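Putative lipoprotein (Pectobacterium atrosepticum SCRI1043, PDB 3BDU) is of unknown function but is probably a membrane-anchored bacterial lipoprotein, this piece being its small all-beta domain of the DUF903 family in the SH3 clan. Local coordinates at residues 6-11 against 49-54; 14-19 against 33-38. One frame throughout, in Å; residues are numbered along the deposited sequence.

Interaction 1 of 2, residues 6-11 against 49-54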
# COMPACT_ATOMS: atom_id res chain seq x y z
N VAL A 6 -23.96 6.70 5.81
CA VAL A 6 -23.30 7.95 6.15
C VAL A 6 -21.80 7.67 6.16
O VAL A 6 -21.34 6.84 6.93
CB VAL A 6 -23.70 8.46 7.55
CG1 VAL A 6 -22.92 9.73 7.85
CG2 VAL A 6 -25.21 8.72 7.62
N LEU A 7 -21.05 8.35 5.30
CA LEU A 7 -19.61 8.18 5.24
C LEU A 7 -18.92 9.27 6.06
O LEU A 7 -19.26 10.45 5.94
CB LEU A 7 -19.09 8.27 3.80
CG LEU A 7 -19.43 7.21 2.75
CD1 LEU A 7 -20.94 7.07 2.61
CD2 LEU A 7 -18.81 7.60 1.41
N HIS A 8 -17.95 8.87 6.89
CA HIS A 8 -17.18 9.82 7.69
C HIS A 8 -15.80 9.84 7.06
O HIS A 8 -15.13 8.82 6.97
CB HIS A 8 -17.11 9.36 9.15
CG HIS A 8 -18.46 9.24 9.79
ND1 HIS A 8 -19.40 8.31 9.39
CD2 HIS A 8 -19.04 9.97 10.78
CE1 HIS A 8 -20.50 8.47 10.10
NE2 HIS A 8 -20.32 9.47 10.95
N THR A 9 -15.38 11.02 6.62
CA THR A 9 -14.08 11.19 5.98
C THR A 9 -12.98 11.52 6.98
O THR A 9 -13.25 11.92 8.11
CB THR A 9 -14.11 12.33 4.97
OG1 THR A 9 -14.21 13.57 5.68
CG2 THR A 9 -15.31 12.20 4.04
N ASN A 10 -11.74 11.35 6.55
CA ASN A 10 -10.62 11.65 7.43
C ASN A 10 -10.36 13.15 7.52
O ASN A 10 -9.37 13.58 8.11
CB ASN A 10 -9.36 10.89 7.00
CG ASN A 10 -9.35 9.46 7.52
OD1 ASN A 10 -9.67 9.21 8.68
ND2 ASN A 10 -8.97 8.52 6.66
N ASP A 11 -11.25 13.95 6.94
CA ASP A 11 -11.10 15.40 7.01
C ASP A 11 -12.31 16.04 7.69
O ASP A 11 -12.66 17.19 7.41
CB ASP A 11 -10.87 16.02 5.63
CG ASP A 11 -11.87 15.56 4.59
OD1 ASP A 11 -13.09 15.54 4.87
OD2 ASP A 11 -11.44 15.23 3.47
N GLU A 49 -14.85 5.80 8.42
CA GLU A 49 -15.90 4.89 8.85
C GLU A 49 -17.15 5.09 8.01
O GLU A 49 -17.28 6.08 7.29
CB GLU A 49 -16.27 5.14 10.31
CG GLU A 49 -15.11 5.17 11.27
CD GLU A 49 -15.53 5.59 12.66
OE1 GLU A 49 -16.11 4.76 13.39
OE2 GLU A 49 -15.30 6.76 13.02
N MSE A 50 -18.07 4.15 8.13
CA MSE A 50 -19.31 4.20 7.38
C MSE A 50 -20.43 3.58 8.21
O MSE A 50 -20.30 2.45 8.68
CB MSE A 50 -19.14 3.44 6.08
CG MSE A 50 -20.23 3.63 5.07
SE MSE A 50 -19.75 2.71 3.45
CE MSE A 50 -18.39 3.92 2.83
N ALA A 51 -21.51 4.32 8.39
CA ALA A 51 -22.64 3.84 9.18
C ALA A 51 -23.88 3.65 8.32
O ALA A 51 -24.21 4.50 7.49
CB ALA A 51 -22.93 4.83 10.31
N LYS A 52 -24.56 2.52 8.51
CA LYS A 52 -25.77 2.22 7.76
C LYS A 52 -26.96 2.83 8.48
O LYS A 52 -27.28 2.46 9.61
CB LYS A 52 -25.95 0.70 7.65
CG LYS A 52 -27.15 0.28 6.81
CD LYS A 52 -27.32 -1.23 6.83
CE LYS A 52 -28.48 -1.68 5.96
NZ LYS A 52 -28.27 -1.35 4.53
N GLY A 53 -27.62 3.79 7.82
CA GLY A 53 -28.76 4.46 8.41
C GLY A 53 -28.72 5.95 8.13
O GLY A 53 -27.93 6.40 7.29
N LYS A 54 -29.55 6.73 8.82
CA LYS A 54 -29.59 8.18 8.62
C LYS A 54 -28.63 8.94 9.53
O LYS A 54 -29.00 10.04 9.99
CB LYS A 54 -31.03 8.69 8.82
CG LYS A 54 -31.74 8.13 10.05
CD LYS A 54 -31.28 8.76 11.35
CE LYS A 54 -31.75 10.21 11.47
NZ LYS A 54 -31.29 10.86 12.73
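Val-6 O is held by two groups of the opposing strand. Ala-51 N donates to it over 2.9 Å in a bond straight to 167°, and Met-50 CA, 3.4 Å from the same oxygen, adds a CA-H...O contact. In return Val-6 N donates to Ala-51 O at 2.8 Å, lying in the plane of that carbonyl. Two residues on, His-8 N donates to Glu-49 O with an N-H...O angle of 174°, although the donor is tilted from the carbonyl plane; the return bond from Glu-49 N to His-8 O is weak. Between these two hydrogen-bonded pairs lies the non-hydrogen-bonded pair of Leu-7 and Met-50; the bonds on both flanks set the antiparallel register of 6-9 and 49-52. The first and last strands of the domain thus lie side by side, as they do in SH3-like barrels.

Residue parity separates the two faces. On one, Leu-7 and the selenomethionine Met-50 run alongside each other, pointing the same way. The bend at chi3 (-73°) swings the Met-50 methyl CE to within 3.5 Å of Leu-7 CG, tighter than usual for two carbons; Pro-21 touches both side chains, and both are buried. The other face carries Val-6, His-8, Glu-49 and Ala-51. Here Glu-49 O sits at the edge of the His-8 ring, near its plane and 3.7 Å from His-8 ND1, while Ala-51 CB approaches obliquely. Val-6 CG2, set anti to the carbonyl carbon, reaches Gly-53 O at 3.6 Å, where the chain turns off the strand with a positive phi suited to glycine. The carboxylate of Glu-49 finds its salt-bridge partner in Arg-13 of a neighbouring subunit, and residues 49-51 pair antiparallel with a strand of that subunit, extending the sheet across the interface.

Interaction 2 of 2, residues 14-19 against 33-38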
# COMPACT_ATOMS: atom_id res chain seq x y z
N THR A 14 -19.12 14.45 6.83
CA THR A 14 -20.06 13.34 6.88
C THR A 14 -20.83 13.49 5.58
O THR A 14 -21.33 14.57 5.27
CB THR A 14 -21.03 13.44 8.08
OG1 THR A 14 -21.72 14.70 8.03
CG2 THR A 14 -20.27 13.32 9.39
N ILE A 15 -20.91 12.41 4.83
CA ILE A 15 -21.59 12.42 3.54
C ILE A 15 -22.70 11.38 3.52
O ILE A 15 -22.48 10.23 3.92
CB ILE A 15 -20.56 12.12 2.40
CG1 ILE A 15 -19.40 13.12 2.48
CG2 ILE A 15 -21.23 12.23 1.03
CD1 ILE A 15 -18.30 12.87 1.46
N VAL A 16 -23.89 11.77 3.08
CA VAL A 16 -25.01 10.84 2.99
C VAL A 16 -24.97 10.15 1.64
O VAL A 16 -24.85 10.81 0.60
CB VAL A 16 -26.36 11.56 3.12
CG1 VAL A 16 -27.49 10.55 2.96
CG2 VAL A 16 -26.46 12.26 4.47
N ALA A 17 -25.08 8.83 1.65
CA ALA A 17 -25.07 8.06 0.42
C ALA A 17 -26.38 7.29 0.31
O ALA A 17 -26.91 6.82 1.32
CB ALA A 17 -23.89 7.08 0.41
N GLU A 18 -26.90 7.20 -0.91
CA GLU A 18 -28.12 6.45 -1.18
C GLU A 18 -27.63 5.10 -1.71
O GLU A 18 -27.22 5.00 -2.87
CB GLU A 18 -28.96 7.13 -2.27
CG GLU A 18 -29.64 8.42 -1.84
CD GLU A 18 -30.67 8.91 -2.85
OE1 GLU A 18 -30.28 9.28 -3.98
OE2 GLU A 18 -31.87 8.91 -2.52
N GLY A 19 -27.67 4.08 -0.87
CA GLY A 19 -27.18 2.78 -1.30
C GLY A 19 -25.77 2.62 -0.75
O GLY A 19 -25.09 3.61 -0.49
N THR A 33 -23.66 7.22 -4.57
CA THR A 33 -24.59 8.21 -5.08
C THR A 33 -25.00 9.05 -3.88
O THR A 33 -25.38 8.50 -2.84
CB THR A 33 -25.85 7.55 -5.67
OG1 THR A 33 -25.47 6.59 -6.66
CG2 THR A 33 -26.76 8.60 -6.32
N ASP A 34 -24.89 10.37 -3.99
CA ASP A 34 -25.25 11.23 -2.87
C ASP A 34 -26.75 11.49 -2.80
O ASP A 34 -27.51 11.02 -3.66
CB ASP A 34 -24.49 12.57 -2.92
CG ASP A 34 -24.75 13.34 -4.20
OD1 ASP A 34 -25.89 13.31 -4.71
OD2 ASP A 34 -23.81 14.00 -4.68
N ALA A 35 -27.16 12.23 -1.77
CA ALA A 35 -28.57 12.54 -1.55
C ALA A 35 -29.22 13.30 -2.70
O ALA A 35 -30.44 13.43 -2.75
CB ALA A 35 -28.72 13.34 -0.25
N TYR A 36 -28.41 13.81 -3.62
CA TYR A 36 -28.93 14.56 -4.76
C TYR A 36 -28.92 13.77 -6.06
O TYR A 36 -29.16 14.33 -7.13
CB TYR A 36 -28.14 15.85 -4.92
CG TYR A 36 -28.35 16.83 -3.79
CD1 TYR A 36 -29.57 17.46 -3.62
CD2 TYR A 36 -27.32 17.13 -2.91
CE1 TYR A 36 -29.77 18.38 -2.58
CE2 TYR A 36 -27.50 18.05 -1.87
CZ TYR A 36 -28.74 18.67 -1.71
OH TYR A 36 -28.93 19.58 -0.70
N GLY A 37 -28.65 12.48 -5.96
CA GLY A 37 -28.63 11.63 -7.14
C GLY A 37 -27.37 11.74 -7.97
O GLY A 37 -27.28 11.16 -9.05
N GLN A 38 -26.37 12.46 -7.48
CA GLN A 38 -25.13 12.61 -8.22
C GLN A 38 -24.15 11.49 -7.87
O GLN A 38 -23.98 11.15 -6.70
CB GLN A 38 -24.48 13.96 -7.92
CG GLN A 38 -23.28 14.26 -8.81
CD GLN A 38 -22.79 15.69 -8.69
OE1 GLN A 38 -21.96 16.15 -9.48
NE2 GLN A 38 -23.29 16.41 -7.69
O HOH W 1 -25.27 13.44 0.10
O HOH W 2 -24.41 4.77 -2.97
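The carboxylate of Asp-34, whose CB rests 4.0 Å from Val-16 O, receives a backbone N-H on each face. Tyr-36 N donates to Asp-34 OD1 over 2.8 Å from one side of the plane and Gln-38 N, at 2.9 Å, from the other, each well out of it. The first of these bonds makes an Asx turn. Chi1 of 59° puts Asp-34 CG between its backbone N and carbonyl carbon, from where OD1 meets both amides. A second flat group, the carboxylate of Glu-18, comes close to the same turn through OE1, but the Asp-34 O it approaches is also an acceptor, so the two merely sit near each other.

Residues 34-37 form a type I beta turn between strands 30-33 and 39-42, and it meets strand 14-18 where the two three-stranded sheets of this probably SH3-like domain come together. The direct polar link is Glu-18 N to Thr-33 O, 2.8 Å, straight to 170° and nearly in line with the C=O. Ala-17 CA adds a CA-H...O contact to that same oxygen at 3.3 Å. On either side of this bond a water takes over: one receives from Ala-35 N and donates to Val-16 O, and another receives from Thr-33 N and donates to Glu-18 O and Gly-19 O. Apolar contact is slight, Val-16 CG1 and Ala-35 CB standing 4.4 Å apart.

Glu-18 OE1 and Asp-34 OD1 remain 6.0 Å apart, so any repulsion is probably modest; the polar part is one direct backbone bond and two water bridges, beside CA-H...O contacts.

How the interactions relate
From the N terminus the chain enters strand 4-9, turns, and returns as strand 14-18, so the first segments of both interactions are neighbours in one sheet: Leu-7 N probably bonds to Ile-15 O, and Leu-7 CD1 packs on Ala-17 CB. Interaction 2 closes the shorter loop, when residues 33-38 come back to 14-19 after strands 22-23 and 30-33. Strand 39-42 follows, and 47-52 then closes the longer loop of interaction 1, which encloses the shorter one without crossing it. Interaction 1 completes the sheet of strands 14-18, 4-9 and 47-52; interaction 2 joins its 14-18 edge to the second sheet. Their centres lie about 11 Å apart.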